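Local coordinates for protein PKS (Streptomyces albus, PDB 4OQJ) that probably catalyses chain-extending condensation of acyl units held on carrier proteins, as a ketosynthase of the acyltransferase-less polyketide synthase that makes the antibiotic oxazolomycin, at residues T473-D478 / P511-A515; P546-T552 / A615-D621. All coordinates share one frame; numbering follows the deposited sequence.

Contact 1: T473-D478 / P511-A515; sequences TPAALD and PYRRA
Pro474 sets its CD over the centre of one face of the Tyr512 ring in a CH-pi contact, 3.8 Å from the ring centroid and only 6° off the normal. Here the first turn of helix 474-490 runs alongside the opening of strand 512-518, their directions 27° apart, in the alpha/beta subdomain that follows the ketosynthase core: two helices linking neighbouring antiparallel strands, resembling the KS-to-AT linker of modular synthases. One turn on from the cap, Leu477 reaches from the helix to the strand. With CG anti to the backbone N (chi1 -177°) its methyls reach the strand backbone, CD1 lying 3.6 Å from Tyr512 O and CD2 3.7 Å from Arg513 O. The same leucine also backs the Arg514 guanidinium, with CD2 over the centre of one face. At the edge of that guanidinium waits Asp478: OD1 alone takes both terminal nitrogens in an end-on salt bridge, 3.1 Å from Arg514 NH1 and 3.2 Å from Arg514 NH2. Carboxylate and guanidinium are nearly coplanar. Arg514 bends at chi3 to bring its head to the aspartate, and further bonds from NE to Thr538 OG1 and from NH1 to Thr481 OG1 help fix the rotation of the group. Arg513 points to the other side of the sheet, where it meets Trp672 through a cation-pi contact and a bond to its carbonyl. Beside the Tyr512 ring the helix begins: Thr473, whose N lies 3.7 Å from Tyr512 CD1, is the N-cap, its OG1 accepting from Ala476 N at 3.0 Å.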
loop_
_atom_site.group_PDB
_atom_site.type_symbol
_atom_site.label_atom_id
_atom_site.label_comp_id
_atom_site.label_asym_id
_atom_site.label_seq_id
_atom_site.Cartn_x
_atom_site.Cartn_y
_atom_site.Cartn_z
ATOM N N THR A 473 23.274 17.498 -20.540
ATOM C CA THR A 473 23.483 18.532 -21.549
ATOM C C THR A 473 24.535 19.529 -21.059
ATOM O O THR A 473 24.735 19.682 -19.858
ATOM C CB THR A 473 22.189 19.337 -21.875
ATOM O OG1 THR A 473 21.910 20.241 -20.803
ATOM C CG2 THR A 473 20.988 18.420 -22.123
ATOM N N PRO A 474 25.204 20.229 -21.990
ATOM C CA PRO A 474 26.160 21.274 -21.604
ATOM C C PRO A 474 25.539 22.362 -20.751
ATOM O O PRO A 474 26.128 22.837 -19.763
ATOM C CB PRO A 474 26.616 21.836 -22.955
ATOM C CG PRO A 474 26.472 20.720 -23.886
ATOM C CD PRO A 474 25.251 19.957 -23.434
ATOM N N ALA A 475 24.330 22.762 -21.130
ATOM C CA ALA A 475 23.627 23.812 -20.412
ATOM C C ALA A 475 23.381 23.384 -18.970
ATOM O O ALA A 475 23.596 24.164 -18.029
ATOM C CB ALA A 475 22.324 24.148 -21.108
ATOM N N ALA A 476 22.944 22.137 -18.789
ATOM C CA ALA A 476 22.712 21.607 -17.446
ATOM C C ALA A 476 24.018 21.557 -16.644
ATOM O O ALA A 476 24.031 21.866 -15.448
ATOM C CB ALA A 476 22.069 20.212 -17.521
ATOM N N LEU A 477 25.109 21.166 -17.303
ATOM C CA LEU A 477 26.418 21.086 -16.648
ATOM C C LEU A 477 26.861 22.467 -16.155
ATOM O O LEU A 477 27.305 22.620 -15.008
ATOM C CB LEU A 477 27.463 20.496 -17.603
ATOM C CG LEU A 477 28.872 20.276 -17.042
ATOM C CD1 LEU A 477 28.850 19.236 -15.936
ATOM C CD2 LEU A 477 29.828 19.868 -18.156
ATOM N N ASP A 478 26.710 23.480 -17.004
ATOM C CA ASP A 478 27.036 24.850 -16.595
ATOM C C ASP A 478 26.187 25.309 -15.411
ATOM O O ASP A 478 26.721 25.880 -14.450
ATOM C CB ASP A 478 26.875 25.816 -17.771
ATOM C CG ASP A 478 28.001 25.691 -18.790
ATOM O OD1 ASP A 478 29.078 25.154 -18.439
ATOM O OD2 ASP A 478 27.811 26.125 -19.949
ATOM N N PRO A 511 26.883 12.080 -19.381
ATOM C CA PRO A 511 27.905 12.196 -20.441
ATOM C C PRO A 511 28.707 13.497 -20.514
ATOM O O PRO A 511 29.870 13.458 -20.922
ATOM C CB PRO A 511 27.086 12.046 -21.734
ATOM C CG PRO A 511 25.799 11.429 -21.322
ATOM C CD PRO A 511 25.530 11.939 -19.950
ATOM N N TYR A 512 28.096 14.634 -20.202
ATOM C CA TYR A 512 28.838 15.898 -20.200
ATOM C C TYR A 512 29.440 16.087 -18.822
ATOM O O TYR A 512 28.716 16.216 -17.833
ATOM C CB TYR A 512 27.922 17.052 -20.602
ATOM C CG TYR A 512 27.428 16.856 -22.009
ATOM C CD1 TYR A 512 26.274 16.124 -22.263
ATOM C CD2 TYR A 512 28.151 17.347 -23.092
ATOM C CE1 TYR A 512 25.836 15.919 -23.549
ATOM C CE2 TYR A 512 27.719 17.147 -24.385
ATOM C CZ TYR A 512 26.570 16.429 -24.609
ATOM O OH TYR A 512 26.129 16.222 -25.890
ATOM N N ARG A 513 30.765 16.101 -18.762
ATOM C CA ARG A 513 31.462 15.994 -17.494
ATOM C C ARG A 513 32.409 17.147 -17.212
ATOM O O ARG A 513 32.933 17.799 -18.127
ATOM C CB ARG A 513 32.240 14.677 -17.452
ATOM C CG ARG A 513 31.347 13.468 -17.649
ATOM C CD ARG A 513 32.091 12.158 -17.433
ATOM N NE ARG A 513 31.205 11.007 -17.625
ATOM C CZ ARG A 513 31.594 9.732 -17.554
ATOM N NH1 ARG A 513 32.858 9.423 -17.308
ATOM N NH2 ARG A 513 30.709 8.761 -17.727
ATOM N N ARG A 514 32.637 17.375 -15.922
ATOM C CA ARG A 514 33.524 18.440 -15.474
ATOM C C ARG A 514 34.199 18.008 -14.200
ATOM O O ARG A 514 33.617 17.268 -13.405
ATOM C CB ARG A 514 32.758 19.740 -15.252
ATOM C CG ARG A 514 33.641 20.935 -14.870
ATOM C CD ARG A 514 32.870 22.213 -15.055
ATOM N NE ARG A 514 32.825 22.603 -16.461
ATOM C CZ ARG A 514 31.837 23.291 -17.028
ATOM N NH1 ARG A 514 30.784 23.662 -16.316
ATOM N NH2 ARG A 514 31.902 23.605 -18.323
ATOM N N ALA A 515 35.439 18.439 -14.010
ATOM C CA ALA A 515 36.150 18.101 -12.783
ATOM C C ALA A 515 37.181 19.152 -12.415
ATOM O O ALA A 515 37.683 19.895 -13.260
ATOM C CB ALA A 515 36.813 16.733 -12.904
#

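Contact 2: P546-T552 / A615-D621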
loop_
_atom_site.group_PDB
_atom_site.type_symbol
_atom_site.label_atom_id
_atom_site.label_comp_id
_atom_site.label_asym_id
_atom_site.label_seq_id
_atom_site.Cartn_x
_atom_site.Cartn_y
_atom_site.Cartn_z
ATOM N N PRO A 546 40.717 8.507 -23.816
ATOM C CA PRO A 546 42.153 8.776 -23.809
ATOM C C PRO A 546 42.984 7.550 -23.459
ATOM O O PRO A 546 42.446 6.538 -23.004
ATOM C CB PRO A 546 42.283 9.844 -22.726
ATOM C CG PRO A 546 41.146 9.532 -21.758
ATOM C CD PRO A 546 40.174 8.586 -22.450
ATOM N N VAL A 547 44.285 7.651 -23.690
ATOM C CA VAL A 547 45.229 6.626 -23.270
ATOM C C VAL A 547 46.161 7.264 -22.251
ATOM O O VAL A 547 46.312 8.488 -22.249
ATOM C CB VAL A 547 46.030 6.046 -24.467
ATOM C CG1 VAL A 547 45.084 5.504 -25.519
ATOM C CG2 VAL A 547 46.948 7.093 -25.090
ATOM N N VAL A 548 46.756 6.458 -21.371
ATOM C CA VAL A 548 47.813 6.965 -20.505
ATOM C C VAL A 548 49.138 6.587 -21.126
ATOM O O VAL A 548 49.315 5.468 -21.598
ATOM C CB VAL A 548 47.723 6.434 -19.052
ATOM C CG1 VAL A 548 46.429 6.917 -18.386
ATOM C CG2 VAL A 548 47.826 4.931 -18.992
ATOM N N GLU A 549 50.057 7.544 -21.141
ATOM C CA GLU A 549 51.344 7.361 -21.792
ATOM C C GLU A 549 52.449 7.223 -20.776
ATOM O O GLU A 549 52.644 8.091 -19.926
ATOM C CB GLU A 549 51.645 8.526 -22.723
ATOM C CG GLU A 549 50.616 8.692 -23.816
ATOM C CD GLU A 549 51.186 9.322 -25.068
ATOM O OE1 GLU A 549 52.331 9.827 -25.020
ATOM O OE2 GLU A 549 50.490 9.305 -26.107
ATOM N N LEU A 550 53.163 6.112 -20.864
ATOM C CA LEU A 550 54.336 5.900 -20.042
ATOM C C LEU A 550 55.535 6.376 -20.838
ATOM O O LEU A 550 55.955 5.728 -21.803
ATOM C CB LEU A 550 54.471 4.431 -19.648
ATOM C CG LEU A 550 55.590 4.117 -18.656
ATOM C CD1 LEU A 550 55.173 2.967 -17.768
ATOM C CD2 LEU A 550 56.877 3.781 -19.397
ATOM N N VAL A 551 56.066 7.528 -20.440
ATOM C CA VAL A 551 57.101 8.198 -21.222
ATOM C C VAL A 551 58.484 7.918 -20.692
ATOM O O VAL A 551 58.646 7.409 -19.587
ATOM C CB VAL A 551 56.908 9.732 -21.240
ATOM C CG1 VAL A 551 55.641 10.101 -21.990
ATOM C CG2 VAL A 551 56.882 10.301 -19.812
ATOM N N THR A 552 59.485 8.249 -21.498
ATOM C CA THR A 552 60.834 8.405 -20.989
ATOM C C THR A 552 60.915 9.790 -20.367
ATOM O O THR A 552 60.009 10.614 -20.523
ATOM C CB THR A 552 61.907 8.267 -22.078
ATOM O OG1 THR A 552 61.536 9.069 -23.206
ATOM C CG2 THR A 552 62.062 6.815 -22.505
ATOM N N ALA A 615 41.570 2.798 -19.409
ATOM C CA ALA A 615 42.408 3.491 -20.387
ATOM C C ALA A 615 43.648 2.664 -20.743
ATOM O O ALA A 615 44.368 2.227 -19.852
ATOM C CB ALA A 615 42.832 4.835 -19.849
ATOM N N PRO A 616 43.910 2.459 -22.044
ATOM C CA PRO A 616 45.143 1.756 -22.421
ATOM C C PRO A 616 46.407 2.462 -21.951
ATOM O O PRO A 616 46.471 3.697 -21.931
ATOM C CB PRO A 616 45.089 1.732 -23.956
ATOM C CG PRO A 616 43.668 1.919 -24.300
ATOM C CD PRO A 616 43.065 2.763 -23.214
ATOM N N VAL A 617 47.394 1.663 -21.565
ATOM C CA VAL A 617 48.725 2.148 -21.274
ATOM C C VAL A 617 49.550 2.038 -22.543
ATOM O O VAL A 617 49.691 0.949 -23.099
ATOM C CB VAL A 617 49.399 1.350 -20.136
ATOM C CG1 VAL A 617 50.833 1.817 -19.914
ATOM C CG2 VAL A 617 48.596 1.478 -18.845
ATOM N N VAL A 618 50.083 3.170 -23.000
ATOM C CA VAL A 618 51.012 3.200 -24.131
ATOM C C VAL A 618 52.448 3.415 -23.646
ATOM O O VAL A 618 52.760 4.410 -22.979
ATOM C CB VAL A 618 50.636 4.308 -25.137
ATOM C CG1 VAL A 618 51.610 4.331 -26.323
ATOM C CG2 VAL A 618 49.223 4.103 -25.634
ATOM N N ALA A 619 53.313 2.465 -23.976
ATOM C CA ALA A 619 54.745 2.578 -23.725
ATOM C C ALA A 619 55.486 2.482 -25.059
ATOM O O ALA A 619 55.860 1.389 -25.493
ATOM C CB ALA A 619 55.221 1.489 -22.765
ATOM N N ALA A 620 55.704 3.630 -25.693
ATOM C CA ALA A 620 56.176 3.675 -27.079
ATOM C C ALA A 620 57.695 3.517 -27.229
ATOM O O ALA A 620 58.170 3.102 -28.284
ATOM C CB ALA A 620 55.727 4.969 -27.720
ATOM N N ASP A 621 58.442 3.834 -26.171
ATOM C CA ASP A 621 59.904 3.818 -26.205
ATOM C C ASP A 621 60.480 3.017 -25.032
ATOM O O ASP A 621 60.664 3.550 -23.935
ATOM C CB ASP A 621 60.442 5.251 -26.179
ATOM C CG ASP A 621 61.963 5.308 -26.162
ATOM O OD1 ASP A 621 62.610 4.328 -26.595
ATOM O OD2 ASP A 621 62.514 6.337 -25.716
HETATM O O HOH W 1 57.641 4.295 -23.402
HETATM O O HOH W 2 55.014 6.276 -24.591
#
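Val548 and Val617 meet methyl to methyl, CG2 against CG2 at 3.5 Å, on the face of the sheet covered by helices 594-610 and 660-673. Because Val548 carries CG1 beside its backbone N (chi1 -64°), the other branch, CG2, is the one that leans across to the neighbouring strand, while CG1 comes up to Ala615 CB. Farther along, Leu550 adds loose contacts through its CB to Val617 CG1 and Ala619 CB; its side chain also touches Phe598 and Gln601 of helix 594-610. Strands 547-549 and 617-618 are parallel neighbours joined by a helical beta-alpha-beta connection, 547-549 being the middle strand of three. Three backbone bonds stitch them: Val548 N to Pro616 O (2.8 Å), Val618 N to Val548 O (2.8 Å) and Leu550 N to Val618 O (2.7 Å). On the reverse face the bumps are different: the Val618 CG2 methyl nestles against Val547 CG2 at 3.8 Å, and Val547 CG1 meets the Pro616 ring at CG, the two side chains crossing at about a right angle. Past Leu550 the two chains diverge, and two waters bridge the gap from Leu550 O, one accepting from Asp621 N and the other from Ala620 N at 2.9 Å.

In the fold
Contact 1 closes before contact 2 opens, so the two follow one another along the chain, with centres about 28 Å apart and nearest atoms about 9 Å apart without touching. They share no sheet. Contact 1 sets helix 474-490 against the central strand of the antiparallel sheet 465-471, 512-518, 536-539, whereas contact 2 joins two strands of the parallel sheet 617-618, 547-549, 648-650. Only a short connection separates strand 536-539 from strand 547-549. Helix 660-673 links them further: Trp672 meets Arg513, and Leu671 packs on Pro546 and Val548. Both contacts lie apart from the large mixed sheet of the ketosynthase core.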